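Local coordinates for protein PP1b (PDB 6JDR) that probably unwinds RNA and DNA duplexes with 5' to 3' polarity, powered by ATP hydrolysis, as the helicase piece of the viral replicase polyprotein, at residues His261-Val264 against Phe265-Pro269. The protein carries 1 engineered substitution. Numbering follows the deposited sequence.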
ATOM      1  N   HIS A 261       0.146  12.435  11.712  1.00 46.57           N
ATOM      2  CA  HIS A 261      -0.294  11.387  10.807  1.00 45.55           C
ATOM      3  C   HIS A 261      -1.381  10.592  11.504  1.00 43.21           C
ATOM      4  O   HIS A 261      -1.456  10.593  12.729  1.00 43.05           O
ATOM      5  CB  HIS A 261       0.875  10.482  10.415  1.00 47.08           C
ATOM      6  CG  HIS A 261       1.571   9.852  11.581  1.00 48.56           C
ATOM      7  ND1 HIS A 261       2.663  10.426  12.194  1.00 49.81           N
ATOM      8  CD2 HIS A 261       1.329   8.698  12.248  1.00 50.10           C
ATOM      9  CE1 HIS A 261       3.066   9.653  13.187  1.00 50.21           C
ATOM     10  NE2 HIS A 261       2.273   8.599  13.242  1.00 50.32           N
ATOM     11  N   CYS A 262      -2.226   9.923  10.732  1.00 41.98           N
ATOM     12  CA  CYS A 262      -3.334   9.176  11.317  1.00 41.67           C
ATOM     13  C   CYS A 262      -2.806   8.118  12.281  1.00 40.47           C
ATOM     14  O   CYS A 262      -1.855   7.403  11.962  1.00 41.56           O
ATOM     15  CB  CYS A 262      -4.193   8.526  10.232  1.00 42.04           C
ATOM     16  SG  CYS A 262      -5.836   8.039  10.813  1.00 44.44           S
ATOM     17  N   TYR A 263      -3.419   8.036  13.459  1.00 39.30           N
ATOM     18  CA  TYR A 263      -3.005   7.085  14.499  1.00 39.63           C
ATOM     19  C   TYR A 263      -2.963   5.635  14.002  1.00 39.98           C
ATOM     20  O   TYR A 263      -2.166   4.835  14.489  1.00 39.04           O
ATOM     21  CB  TYR A 263      -3.936   7.172  15.714  1.00 39.97           C
ATOM     22  CG  TYR A 263      -5.255   6.468  15.495  1.00 40.90           C
ATOM     23  CD1 TYR A 263      -5.445   5.156  15.924  1.00 41.43           C
ATOM     24  CD2 TYR A 263      -6.302   7.099  14.829  1.00 41.03           C
ATOM     25  CE1 TYR A 263      -6.644   4.497  15.706  1.00 41.65           C
ATOM     26  CE2 TYR A 263      -7.508   6.452  14.613  1.00 42.13           C
ATOM     27  CZ  TYR A 263      -7.674   5.150  15.052  1.00 42.05           C
ATOM     28  OH  TYR A 263      -8.868   4.505  14.836  1.00 42.85           O
ATOM     29  N   VAL A 264      -3.825   5.301  13.041  1.00 40.68           N
ATOM     30  CA  VAL A 264      -3.901   3.936  12.523  1.00 42.10           C
ATOM     31  C   VAL A 264      -2.562   3.417  11.999  1.00 44.25           C
ATOM     32  O   VAL A 264      -2.304   2.215  12.067  1.00 45.64           O
ATOM     33  CB  VAL A 264      -4.977   3.766  11.419  1.00 42.20           C
ATOM     34  CG1 VAL A 264      -6.370   4.019  11.980  1.00 42.26           C
ATOM     35  CG2 VAL A 264      -4.697   4.651  10.207  1.00 41.73           C
ATOM     36  N   PHE A 265      -1.708   4.314  11.503  1.00 44.41           N
ATOM     37  CA  PHE A 265      -0.413   3.913  10.939  1.00 45.04           C
ATOM     38  C   PHE A 265       0.563   3.394  11.987  1.00 46.19           C
ATOM     39  O   PHE A 265       1.451   2.607  11.666  1.00 47.83           O
ATOM     40  CB  PHE A 265       0.241   5.064  10.164  1.00 43.50           C
ATOM     41  CG  PHE A 265      -0.633   5.653   9.097  1.00 42.33           C
ATOM     42  CD1 PHE A 265      -1.451   4.849   8.315  1.00 42.40           C
ATOM     43  CD2 PHE A 265      -0.634   7.020   8.872  1.00 42.66           C
ATOM     44  CE1 PHE A 265      -2.261   5.400   7.338  1.00 43.52           C
ATOM     45  CE2 PHE A 265      -1.436   7.576   7.895  1.00 42.42           C
ATOM     46  CZ  PHE A 265      -2.252   6.768   7.127  1.00 43.64           C
ATOM     47  N   ASP A 266       0.391   3.829  13.232  1.00 47.60           N
ATOM     48  CA  ASP A 266       1.224   3.359  14.339  1.00 48.95           C
ATOM     49  C   ASP A 266       0.795   1.992  14.877  1.00 49.57           C
ATOM     50  O   ASP A 266       1.518   1.385  15.661  1.00 52.51           O
ATOM     51  CB  ASP A 266       1.225   4.393  15.463  1.00 49.30           C
ATOM     52  CG  ASP A 266       1.780   5.731  15.013  1.00 50.12           C
ATOM     53  OD1 ASP A 266       2.854   5.740  14.377  1.00 50.30           O
ATOM     54  OD2 ASP A 266       1.142   6.773  15.281  1.00 50.48           O
ATOM     55  N   ILE A 267      -0.377   1.516  14.466  1.00 50.06           N
ATOM     56  CA  ILE A 267      -0.857   0.186  14.853  1.00 51.25           C
ATOM     57  C   ILE A 267      -1.070  -0.724  13.638  1.00 50.39           C
ATOM     58  O   ILE A 267      -1.521  -1.858  13.774  1.00 50.50           O
ATOM     59  CB  ILE A 267      -2.147   0.277  15.703  1.00 52.32           C
ATOM     60  CG1 ILE A 267      -3.257   1.032  14.962  1.00 53.60           C
ATOM     61  CG2 ILE A 267      -1.852   0.971  17.026  1.00 51.82           C
ATOM     62  CD1 ILE A 267      -4.598   0.996  15.668  1.00 53.87           C
ATOM     63  N   MET A 268      -0.717  -0.226  12.458  1.00 49.62           N
ATOM     64  CA  MET A 268      -0.862  -0.969  11.217  1.00 49.90           C
ATOM     65  C   MET A 268       0.355  -1.892  11.064  1.00 51.33           C
ATOM     66  O   MET A 268       1.438  -1.575  11.568  1.00 51.74           O
ATOM     67  CB  MET A 268      -0.929   0.023  10.051  1.00 49.87           C
ATOM     68  CG  MET A 268      -1.667  -0.448   8.812  1.00 49.53           C
ATOM     69  SD  MET A 268      -1.919   0.927   7.663  1.00 49.09           S
ATOM     70  CE  MET A 268      -3.638   1.341   7.937  1.00 48.52           C
ATOM     71  N   PRO A 269       0.187  -3.044  10.390  1.00 51.32           N
ATOM     72  CA  PRO A 269       1.366  -3.858  10.085  1.00 52.33           C
ATOM     73  C   PRO A 269       2.311  -3.120   9.138  1.00 52.70           C
ATOM     74  O   PRO A 269       1.886  -2.678   8.073  1.00 51.84           O
ATOM     75  CB  PRO A 269       0.777  -5.108   9.417  1.00 51.96           C
ATOM     76  CG  PRO A 269      -0.627  -5.169   9.899  1.00 52.34           C
ATOM     77  CD  PRO A 269      -1.065  -3.746  10.065  1.00 51.84           C
TER
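A histidine-carboxylate hydrogen bond between H261 and D266 closes a tight local turn in the superfamily 1 helicase core, in the loop from strand 245-248 to strand 270-276. The bond is forked: H261 NE2 meets D266 OD2 at 3.0 Å and D266 OD1 at 3.1 Å, both on their syn sides. Neither branch is straight, and the carboxylate meets the imidazole edge with its plane turned 74° from the ring. With chi1 at 57°, CG of H261 stands between the backbone N and the carbonyl carbon, from where NE2 reaches the D266 carboxylate; ND1 is engaged by D259, and the two carboxylates would tend to stabilise a protonated imidazole while the site holds no zinc. H261 and D266 bind zinc in a crystal structure of this protein; that ion is absent here, but another zinc lies about 5 Å from the H261 side chain.

Alongside this bond the backbone coils through three successive i to i+3 bonds, a run of overlapping turns: F265 N to C262 O, D266 N to Y263 O and I267 N to V264 O. The turn brings C262 beside F265, with CB over one face of the phenyl ring, 4.2 Å from its centroid, and SG farther out. V264 CG2 lies 3.8 Å from F265 CD1 and also reaches M268 CE at 4.2 Å. Small cysteine and branched valine offer CH-pi contacts to the phenyl, while flexible methionine, bent at chi3, brings its methyl to the valine. Y263 CE1 lies 4.1 Å from CD1 of the exposed I267.

C262, Y263 and V264 pack on helix 232-239, Y263, V264 and I267 on helix 134-142, and F265 and M268 on strand 245-248, with the F265 ring meeting F146 of strand 145-148.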